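Local coordinates for protein uridylate-specific endoribonuclease nsp11 (Prrsv 16244b, PDB 5EYI) that probably cleaves RNA at uridylates as the endoribonuclease of an arterivirus, degrading viral 5'-polyuridines and so keeping host double-stranded RNA sensors from being activated, at residues P49-H60 / S86-A97; S5-H13 / P21-L29. The protein carries 1 engineered substitution. All blocks are in the same frame, centred on the assembly; numbering follows the deposited sequence.

Contact 1: P49-H60 / S86-A97; sequences PDRLVASLRPIH and SYYLTKFVKGEA
Leu52 and Ala54 meet Leu89 on one face of an antiparallel strand pair, 51-55 against 85-93; Leu89 CD2 lies 4.0 Å from Ala54 CB and close to Leu52 CG. On the other face Val53 CG2 touches the Phe92 ring and Ile59 CD1 comes to its edge, and the Arg51 guanidinium lies flat over it, planes 12° apart, as a cation-pi stack with CZ 3.7 Å from the ring centroid. Arg51 CG stands between its backbone N and carbonyl carbon (chi1 61°), which turns the extended chain over Phe92; Asn44 and Trp48 take hydrogen bonds from the guanidinium and should fix its rotation. Further along, Pro58 CD packs over the Tyr88 ring, 3.9 Å from its centroid, and Ala97 CB sits over the centre of the His60 ring. Six backbone hydrogen bonds join Arg51, Val53 and Ser55 to Phe92, Thr90 and Tyr88. A water bridges Val53 O (2.7 Å), Ser55 OG and Thr90 OG1, the last also bonded to Ser63. The type I' turn Val93-Glu96, linking strands 85-93 and 96-98, is held by hydrogen bonds from Gly95 N to Pro49 O (2.9 Å) and from Lys94 N to Asp50 OD1, met from above the carboxylate plane. Strand 51-55 runs between strands 39-41 and 85-93; the Leu52-Leu89 face packs on helix 9-14, and strand 64-67 pairs with strand 85-93.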
loop_
_atom_site.group_PDB
_atom_site.type_symbol
_atom_site.label_atom_id
_atom_site.label_comp_id
_atom_site.label_asym_id
_atom_site.label_seq_id
_atom_site.Cartn_x
_atom_site.Cartn_y
_atom_site.Cartn_z
ATOM N N PRO A 49 -6.767 -38.974 3.762
ATOM C CA PRO A 49 -5.402 -38.486 3.536
ATOM C C PRO A 49 -5.266 -36.994 3.283
ATOM O O PRO A 49 -4.204 -36.441 3.539
ATOM C CB PRO A 49 -4.931 -39.289 2.314
ATOM C CG PRO A 49 -6.181 -39.667 1.606
ATOM C CD PRO A 49 -7.224 -39.852 2.666
ATOM N N ASP A 50 -6.307 -36.352 2.762
ATOM C CA ASP A 50 -6.316 -34.898 2.615
ATOM C C ASP A 50 -7.293 -34.370 3.647
ATOM O O ASP A 50 -8.505 -34.516 3.507
ATOM C CB ASP A 50 -6.694 -34.509 1.191
ATOM C CG ASP A 50 -5.783 -35.164 0.167
ATOM O OD1 ASP A 50 -4.612 -34.756 0.071
ATOM O OD2 ASP A 50 -6.222 -36.116 -0.514
ATOM N N ARG A 51 -6.757 -33.818 4.726
ATOM C CA ARG A 51 -7.584 -33.381 5.830
ATOM C C ARG A 51 -6.969 -32.214 6.561
ATOM O O ARG A 51 -5.750 -32.098 6.656
ATOM C CB ARG A 51 -7.861 -34.541 6.799
ATOM C CG ARG A 51 -6.626 -35.135 7.448
ATOM C CD ARG A 51 -6.979 -36.250 8.428
ATOM N NE ARG A 51 -5.798 -36.693 9.165
ATOM C CZ ARG A 51 -4.802 -37.430 8.675
ATOM N NH1 ARG A 51 -4.798 -37.852 7.409
ATOM N NH2 ARG A 51 -3.784 -37.759 9.470
ATOM N N LEU A 52 -7.834 -31.351 7.072
ATOM C CA LEU A 52 -7.428 -30.195 7.846
ATOM C C LEU A 52 -7.982 -30.456 9.227
ATOM O O LEU A 52 -9.192 -30.371 9.422
ATOM C CB LEU A 52 -8.013 -28.912 7.246
ATOM C CG LEU A 52 -7.640 -27.608 7.952
ATOM C CD1 LEU A 52 -6.134 -27.378 7.884
ATOM C CD2 LEU A 52 -8.414 -26.439 7.350
ATOM N N VAL A 53 -7.113 -30.823 10.170
ATOM C CA VAL A 53 -7.573 -31.210 11.497
ATOM C C VAL A 53 -7.513 -29.991 12.405
ATOM O O VAL A 53 -6.461 -29.373 12.533
ATOM C CB VAL A 53 -6.748 -32.366 12.115
ATOM C CG1 VAL A 53 -7.296 -32.722 13.498
ATOM C CG2 VAL A 53 -6.779 -33.600 11.215
ATOM N N ALA A 54 -8.652 -29.660 13.011
ATOM C CA ALA A 54 -8.752 -28.629 14.040
ATOM C C ALA A 54 -8.730 -29.291 15.416
ATOM O O ALA A 54 -9.551 -30.169 15.704
ATOM C CB ALA A 54 -10.044 -27.859 13.871
ATOM N N SER A 55 -7.808 -28.878 16.268
ATOM C CA SER A 55 -7.645 -29.528 17.566
ATOM C C SER A 55 -7.355 -28.518 18.647
ATOM O O SER A 55 -6.770 -27.460 18.399
ATOM C CB SER A 55 -6.510 -30.553 17.509
ATOM O OG SER A 55 -5.277 -29.937 17.176
ATOM N N LEU A 56 -7.737 -28.875 19.863
ATOM C CA LEU A 56 -7.538 -28.004 21.004
ATOM C C LEU A 56 -6.076 -27.974 21.435
ATOM O O LEU A 56 -5.614 -26.986 22.005
ATOM C CB LEU A 56 -8.434 -28.453 22.155
ATOM C CG LEU A 56 -8.602 -27.451 23.280
ATOM C CD1 LEU A 56 -9.121 -26.113 22.749
ATOM C CD2 LEU A 56 -9.557 -28.044 24.296
ATOM N N ARG A 57 -5.359 -29.057 21.147
ATOM C CA ARG A 57 -3.946 -29.205 21.489
ATOM C C ARG A 57 -3.177 -29.603 20.241
ATOM O O ARG A 57 -3.763 -30.186 19.329
ATOM C CB ARG A 57 -3.779 -30.310 22.537
ATOM C CG ARG A 57 -4.628 -30.125 23.779
ATOM C CD ARG A 57 -4.426 -31.285 24.743
ATOM N NE ARG A 57 -3.129 -31.235 25.410
ATOM C CZ ARG A 57 -2.702 -32.107 26.324
ATOM N NH1 ARG A 57 -3.455 -33.139 26.702
ATOM N NH2 ARG A 57 -1.496 -31.949 26.861
ATOM N N PRO A 58 -1.860 -29.335 20.208
ATOM C CA PRO A 58 -1.090 -29.705 19.012
ATOM C C PRO A 58 -1.062 -31.215 18.811
ATOM O O PRO A 58 -1.006 -31.952 19.793
ATOM C CB PRO A 58 0.328 -29.166 19.288
ATOM C CG PRO A 58 0.290 -28.476 20.606
ATOM C CD PRO A 58 -1.011 -28.794 21.285
ATOM N N ILE A 59 -1.141 -31.659 17.556
ATOM C CA ILE A 59 -1.100 -33.092 17.220
ATOM C C ILE A 59 0.114 -33.503 16.390
ATOM O O ILE A 59 0.304 -34.685 16.143
ATOM C CB ILE A 59 -2.394 -33.557 16.516
ATOM C CG1 ILE A 59 -2.575 -32.891 15.144
ATOM C CG2 ILE A 59 -3.605 -33.284 17.399
ATOM C CD1 ILE A 59 -3.755 -33.448 14.362
ATOM N N HIS A 60 0.924 -32.539 15.967
ATOM C CA HIS A 60 2.068 -32.791 15.090
ATOM C C HIS A 60 2.992 -31.589 15.214
ATOM O O HIS A 60 2.556 -30.534 15.672
ATOM C CB HIS A 60 1.590 -32.939 13.640
ATOM C CG HIS A 60 2.587 -33.585 12.722
ATOM N ND1 HIS A 60 3.565 -32.878 12.056
ATOM C CD2 HIS A 60 2.730 -34.873 12.333
ATOM C CE1 HIS A 60 4.281 -33.701 11.316
ATOM N NE2 HIS A 60 3.791 -34.918 11.463
ATOM N N SER A 86 -6.818 -20.167 19.932
ATOM C CA SER A 86 -8.225 -20.547 19.776
ATOM C C SER A 86 -8.342 -22.027 19.433
ATOM O O SER A 86 -9.203 -22.728 19.965
ATOM C CB SER A 86 -8.903 -19.691 18.701
ATOM O OG SER A 86 -8.720 -18.318 18.986
ATOM N N TYR A 87 -7.474 -22.484 18.535
ATOM C CA TYR A 87 -7.396 -23.895 18.112
ATOM C C TYR A 87 -6.077 -24.083 17.363
ATOM O O TYR A 87 -5.427 -23.107 17.012
ATOM C CB TYR A 87 -8.593 -24.282 17.205
ATOM C CG TYR A 87 -8.794 -23.331 16.035
ATOM C CD1 TYR A 87 -9.634 -22.227 16.148
ATOM C CD2 TYR A 87 -8.108 -23.506 14.835
ATOM C CE1 TYR A 87 -9.794 -21.335 15.101
ATOM C CE2 TYR A 87 -8.269 -22.609 13.779
ATOM C CZ TYR A 87 -9.114 -21.527 13.922
ATOM O OH TYR A 87 -9.268 -20.634 12.880
ATOM N N TYR A 88 -5.693 -25.334 17.135
ATOM C CA TYR A 88 -4.564 -25.696 16.275
ATOM C C TYR A 88 -5.107 -26.229 14.965
ATOM O O TYR A 88 -6.156 -26.854 14.949
ATOM C CB TYR A 88 -3.692 -26.777 16.923
ATOM C CG TYR A 88 -2.869 -26.247 18.063
ATOM C CD1 TYR A 88 -3.399 -26.173 19.344
ATOM C CD2 TYR A 88 -1.568 -25.792 17.856
ATOM C CE1 TYR A 88 -2.662 -25.666 20.384
ATOM C CE2 TYR A 88 -0.825 -25.280 18.898
ATOM C CZ TYR A 88 -1.381 -25.220 20.159
ATOM O OH TYR A 88 -0.649 -24.706 21.193
ATOM N N LEU A 89 -4.382 -25.978 13.878
ATOM C CA LEU A 89 -4.690 -26.566 12.578
ATOM C C LEU A 89 -3.532 -27.416 12.102
ATOM O O LEU A 89 -2.376 -26.998 12.172
ATOM C CB LEU A 89 -4.980 -25.487 11.529
ATOM C CG LEU A 89 -6.341 -24.795 11.589
ATOM C CD1 LEU A 89 -6.456 -23.836 10.411
ATOM C CD2 LEU A 89 -7.501 -25.770 11.604
ATOM N N THR A 90 -3.851 -28.604 11.605
ATOM C CA THR A 90 -2.859 -29.463 10.992
ATOM C C THR A 90 -3.385 -29.909 9.632
ATOM O O THR A 90 -4.460 -30.474 9.544
ATOM C CB THR A 90 -2.538 -30.676 11.887
ATOM O OG1 THR A 90 -2.384 -30.238 13.243
ATOM C CG2 THR A 90 -1.242 -31.344 11.436
ATOM N N LYS A 91 -2.624 -29.630 8.584
ATOM C CA LYS A 91 -3.035 -29.930 7.221
ATOM C C LYS A 91 -2.282 -31.144 6.697
ATOM O O LYS A 91 -1.053 -31.137 6.631
ATOM C CB LYS A 91 -2.757 -28.728 6.323
ATOM C CG LYS A 91 -3.039 -28.950 4.849
ATOM C CD LYS A 91 -3.079 -27.623 4.118
ATOM C CE LYS A 91 -3.068 -27.797 2.609
ATOM N NZ LYS A 91 -3.387 -26.500 1.944
ATOM N N PHE A 92 -3.021 -32.174 6.312
ATOM C CA PHE A 92 -2.431 -33.347 5.690
ATOM C C PHE A 92 -2.788 -33.352 4.226
ATOM O O PHE A 92 -3.959 -33.212 3.897
ATOM C CB PHE A 92 -2.969 -34.612 6.336
ATOM C CG PHE A 92 -2.544 -34.777 7.760
ATOM C CD1 PHE A 92 -1.400 -35.506 8.076
ATOM C CD2 PHE A 92 -3.277 -34.199 8.785
ATOM C CE1 PHE A 92 -1.000 -35.656 9.399
ATOM C CE2 PHE A 92 -2.885 -34.348 10.105
ATOM C CZ PHE A 92 -1.750 -35.083 10.415
ATOM N N VAL A 93 -1.786 -33.488 3.357
ATOM C CA VAL A 93 -2.028 -33.758 1.939
ATOM C C VAL A 93 -1.377 -35.108 1.608
ATOM O O VAL A 93 -0.206 -35.329 1.910
ATOM C CB VAL A 93 -1.582 -32.594 0.997
ATOM C CG1 VAL A 93 -1.914 -31.239 1.614
ATOM C CG2 VAL A 93 -0.106 -32.668 0.619
ATOM N N LYS A 94 -2.166 -36.010 1.031
ATOM C CA LYS A 94 -1.757 -37.388 0.741
ATOM C C LYS A 94 -1.168 -38.110 1.958
ATOM O O LYS A 94 -0.163 -38.813 1.851
ATOM C CB LYS A 94 -0.800 -37.424 -0.459
ATOM C CG LYS A 94 -1.464 -37.018 -1.772
ATOM C CD LYS A 94 -0.815 -37.693 -2.976
ATOM C CE LYS A 94 -1.597 -37.444 -4.255
ATOM N NZ LYS A 94 -1.691 -35.995 -4.580
ATOM N N GLY A 95 -1.788 -37.900 3.119
ATOM C CA GLY A 95 -1.380 -38.542 4.365
ATOM C C GLY A 95 -0.230 -37.883 5.114
ATOM O O GLY A 95 0.017 -38.238 6.271
ATOM N N GLU A 96 0.455 -36.922 4.482
ATOM C CA GLU A 96 1.629 -36.259 5.052
ATOM C C GLU A 96 1.274 -34.869 5.578
ATOM O O GLU A 96 0.658 -34.074 4.865
ATOM C CB GLU A 96 2.727 -36.107 3.990
ATOM C CG GLU A 96 3.053 -37.385 3.226
ATOM C CD GLU A 96 4.379 -37.303 2.486
ATOM N N ALA A 97 1.689 -34.582 6.809
ATOM C CA ALA A 97 1.509 -33.268 7.412
ATOM C C ALA A 97 2.314 -32.221 6.653
ATOM O O ALA A 97 3.466 -32.459 6.305
ATOM C CB ALA A 97 1.933 -33.292 8.873
HETATM O O HOH W 1 -4.596 -29.746 14.507
#

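Contact 2: S5-H13 / P21-L29; sequences SSPLPKVAH and PDLTQFAKL
Gln25 supplies the direct polar link between 5-13 and 21-29: its NE2 donates hydrogen bonds both to Ser6 OG, at 3.0 Å, and to Pro7 O, at 2.9 Å. Both acceptors lie in the plane of the amide, 8° and 1° out of it, so the two bonds together fix the rotation of that group. The side chain gets there by folding: CG stands between the backbone N and the carbonyl carbon, and a bend at chi2 (-92°) swings the amide toward the strand. Ser6 OG is also hydrogen-bonded to Met72 O, which would hold it in place for Gln25.

Water extends the polar contact at both ends. One molecule lies 2.8 Å from Gln25 OE1, with Ser6 OG a more distant neighbour; another donates to Gln25 O at 3.0 Å and meets His13 NE2 at the edge of the imidazole.

Apolar packing centres on Phe26. Its CZ is 3.4 Å from Ala12 CB, and its CE1 is 3.5 Å from Pro9 CA, so the far end of the ring rests on the first turn of helix 9-14. His13 CE1 comes to the ring edge near CD1, the two rings steeply inclined but in neither a stack nor an edge-to-face pair. Val40 of strand 39-41 also touches Phe26. Pro9 CG lies against Gln25 CG, and Leu23 CD2 touches Ser6 OG.

Phe26 closes a type I beta turn from Leu23, and Leu8 is the N-cap of the helix. A beta turn thus docks on a strand-to-helix junction in the N-terminal domain of nsp11.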
loop_
_atom_site.group_PDB
_atom_site.type_symbol
_atom_site.label_atom_id
_atom_site.label_comp_id
_atom_site.label_asym_id
_atom_site.label_seq_id
_atom_site.Cartn_x
_atom_site.Cartn_y
_atom_site.Cartn_z
ATOM N N SER A 5 -12.780 -26.526 19.733
ATOM C CA SER A 5 -12.942 -25.345 18.942
ATOM C C SER A 5 -12.564 -25.679 17.499
ATOM O O SER A 5 -11.783 -26.593 17.240
ATOM C CB SER A 5 -12.072 -24.240 19.515
ATOM O OG SER A 5 -10.913 -24.803 20.079
ATOM N N SER A 6 -13.156 -24.943 16.572
ATOM C CA SER A 6 -12.962 -25.176 15.148
ATOM C C SER A 6 -12.939 -23.833 14.433
ATOM O O SER A 6 -13.429 -22.839 14.981
ATOM C CB SER A 6 -14.078 -26.065 14.595
ATOM O OG SER A 6 -15.340 -25.700 15.116
ATOM N N PRO A 7 -12.357 -23.798 13.219
ATOM C CA PRO A 7 -12.246 -22.535 12.516
ATOM C C PRO A 7 -13.569 -21.989 12.047
ATOM O O PRO A 7 -14.534 -22.748 11.819
ATOM C CB PRO A 7 -11.366 -22.872 11.302
ATOM C CG PRO A 7 -11.526 -24.335 11.113
ATOM C CD PRO A 7 -11.665 -24.884 12.498
ATOM N N LEU A 8 -13.595 -20.668 11.901
ATOM C CA LEU A 8 -14.657 -20.000 11.148
ATOM C C LEU A 8 -14.603 -20.542 9.711
ATOM O O LEU A 8 -13.516 -20.866 9.229
ATOM C CB LEU A 8 -14.457 -18.482 11.159
ATOM C CG LEU A 8 -14.504 -17.804 12.544
ATOM C CD1 LEU A 8 -14.042 -16.364 12.443
ATOM C CD2 LEU A 8 -15.894 -17.874 13.136
ATOM N N PRO A 9 -15.762 -20.665 9.030
ATOM C CA PRO A 9 -15.725 -21.329 7.709
ATOM C C PRO A 9 -14.677 -20.796 6.727
ATOM O O PRO A 9 -13.973 -21.580 6.094
ATOM C CB PRO A 9 -17.147 -21.137 7.182
ATOM C CG PRO A 9 -17.989 -21.095 8.417
ATOM C CD PRO A 9 -17.149 -20.447 9.489
ATOM N N LYS A 10 -14.559 -19.475 6.650
ATOM C CA LYS A 10 -13.622 -18.817 5.737
ATOM C C LYS A 10 -12.156 -19.241 5.865
ATOM O O LYS A 10 -11.453 -19.277 4.858
ATOM C CB LYS A 10 -13.728 -17.299 5.863
ATOM C CG LYS A 10 -13.362 -16.729 7.228
ATOM C CD LYS A 10 -13.903 -15.326 7.380
ATOM C CE LYS A 10 -13.679 -14.817 8.788
ATOM N NZ LYS A 10 -14.279 -13.469 8.960
ATOM N N VAL A 11 -11.699 -19.553 7.083
ATOM C CA VAL A 11 -10.318 -19.993 7.312
ATOM C C VAL A 11 -10.058 -21.296 6.560
ATOM O O VAL A 11 -9.062 -21.414 5.830
ATOM C CB VAL A 11 -10.010 -20.178 8.822
ATOM C CG1 VAL A 11 -8.768 -21.024 9.052
ATOM C CG2 VAL A 11 -9.839 -18.828 9.502
ATOM N N ALA A 12 -10.942 -22.270 6.762
ATOM C CA ALA A 12 -10.839 -23.562 6.076
ATOM C C ALA A 12 -10.999 -23.395 4.566
ATOM O O ALA A 12 -10.235 -23.985 3.812
ATOM C CB ALA A 12 -11.870 -24.551 6.613
ATOM N N HIS A 13 -11.976 -22.585 4.133
ATOM C CA HIS A 13 -12.205 -22.350 2.701
ATOM C C HIS A 13 -10.937 -21.817 2.032
ATOM O O HIS A 13 -10.530 -22.316 0.981
ATOM C CB HIS A 13 -13.340 -21.360 2.441
ATOM C CG HIS A 13 -14.682 -21.804 2.921
ATOM N ND1 HIS A 13 -14.981 -23.113 3.229
ATOM C CD2 HIS A 13 -15.822 -21.105 3.124
ATOM C CE1 HIS A 13 -16.238 -23.194 3.624
ATOM N NE2 HIS A 13 -16.774 -21.992 3.557
ATOM N N PRO A 21 -17.119 -34.274 7.575
ATOM C CA PRO A 21 -18.030 -35.293 8.076
ATOM C C PRO A 21 -18.669 -34.935 9.421
ATOM O O PRO A 21 -19.764 -35.411 9.688
ATOM C CB PRO A 21 -17.137 -36.528 8.206
ATOM C CG PRO A 21 -15.777 -35.978 8.424
ATOM C CD PRO A 21 -15.713 -34.697 7.663
ATOM N N ASP A 22 -18.016 -34.094 10.231
ATOM C CA ASP A 22 -18.416 -33.883 11.639
ATOM C C ASP A 22 -18.790 -32.457 12.063
ATOM O O ASP A 22 -19.564 -32.300 12.988
ATOM C CB ASP A 22 -17.326 -34.425 12.591
ATOM C CG ASP A 22 -15.940 -33.815 12.339
ATOM O OD1 ASP A 22 -15.492 -33.796 11.173
ATOM O OD2 ASP A 22 -15.284 -33.381 13.313
ATOM N N LEU A 23 -18.254 -31.434 11.403
ATOM C CA LEU A 23 -18.435 -30.036 11.799
ATOM C C LEU A 23 -19.621 -29.393 11.096
ATOM O O LEU A 23 -19.669 -29.356 9.869
ATOM C CB LEU A 23 -17.173 -29.241 11.468
ATOM C CG LEU A 23 -15.942 -29.595 12.300
ATOM C CD1 LEU A 23 -14.710 -28.918 11.722
ATOM C CD2 LEU A 23 -16.158 -29.196 13.754
ATOM N N THR A 24 -20.559 -28.862 11.877
ATOM C CA THR A 24 -21.832 -28.392 11.334
ATOM C C THR A 24 -21.718 -27.134 10.492
ATOM O O THR A 24 -22.551 -26.921 9.615
ATOM C CB THR A 24 -22.886 -28.147 12.432
ATOM O OG1 THR A 24 -22.364 -27.240 13.416
ATOM C CG2 THR A 24 -23.262 -29.464 13.084
ATOM N N GLN A 25 -20.693 -26.315 10.739
ATOM C CA GLN A 25 -20.531 -25.062 9.985
ATOM C C GLN A 25 -20.006 -25.275 8.561
ATOM O O GLN A 25 -19.947 -24.333 7.773
ATOM C CB GLN A 25 -19.673 -24.037 10.750
ATOM C CG GLN A 25 -18.160 -24.275 10.783
ATOM C CD GLN A 25 -17.706 -25.075 11.990
ATOM O OE1 GLN A 25 -18.400 -25.995 12.433
ATOM N NE2 GLN A 25 -16.531 -24.737 12.523
ATOM N N PHE A 26 -19.607 -26.496 8.239
ATOM C CA PHE A 26 -19.189 -26.831 6.888
ATOM C C PHE A 26 -20.216 -27.715 6.196
ATOM O O PHE A 26 -21.118 -28.237 6.834
ATOM C CB PHE A 26 -17.827 -27.499 6.944
ATOM C CG PHE A 26 -16.750 -26.590 7.440
ATOM C CD1 PHE A 26 -16.262 -25.577 6.624
ATOM C CD2 PHE A 26 -16.237 -26.722 8.729
ATOM C CE1 PHE A 26 -15.272 -24.725 7.078
ATOM C CE2 PHE A 26 -15.247 -25.868 9.195
ATOM C CZ PHE A 26 -14.761 -24.869 8.368
ATOM N N ALA A 27 -20.069 -27.862 4.882
ATOM C CA ALA A 27 -20.961 -28.697 4.071
ATOM C C ALA A 27 -20.825 -30.151 4.506
ATOM O O ALA A 27 -19.717 -30.682 4.503
ATOM C CB ALA A 27 -20.599 -28.559 2.597
ATOM N N LYS A 28 -21.932 -30.778 4.908
ATOM C CA LYS A 28 -21.875 -32.157 5.406
ATOM C C LYS A 28 -21.499 -33.099 4.268
ATOM O O LYS A 28 -22.012 -32.963 3.160
ATOM C CB LYS A 28 -23.199 -32.605 6.048
ATOM C CG LYS A 28 -23.111 -33.983 6.715
ATOM C CD LYS A 28 -24.309 -34.279 7.611
ATOM C CE LYS A 28 -24.312 -35.723 8.100
ATOM N N LEU A 29 -20.576 -34.019 4.554
ATOM C CA LEU A 29 -20.162 -35.060 3.622
ATOM C C LEU A 29 -20.376 -36.419 4.298
ATOM O O LEU A 29 -20.021 -36.577 5.472
ATOM C CB LEU A 29 -18.683 -34.888 3.269
ATOM C CG LEU A 29 -18.088 -35.832 2.216
ATOM C CD1 LEU A 29 -18.608 -35.514 0.819
ATOM C CD2 LEU A 29 -16.568 -35.783 2.234
HETATM O O HOH W 2 -18.524 -26.527 15.133
HETATM O O HOH W 3 -19.291 -23.111 5.141
#

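From the N terminus the chain passes through strand 6-7 and helix 9-14, then returns at 21-29, where contact 2 closes a short loop of seven intervening residues. Strand 39-41 follows before contact 1 opens at 49-60; it closes a longer loop of 25 residues, which carries strands 64-67, 71-73 and 76-78. The two contacts are therefore in series, neither nested nor crossed, with centres about 13 Å apart. Contact 2 ties the N-terminal strand and helix to the 23-26 turn, and contact 1 builds the mixed sheet. The two are joined at Ser5 OG, probably hydrogen-bonded to Ser86 O, and where Pro7 packs against Ala54 and Tyr87. Ser5, Leu56 and Ser86 line the pocket holding 2-(2-methoxyethoxy)ethanol.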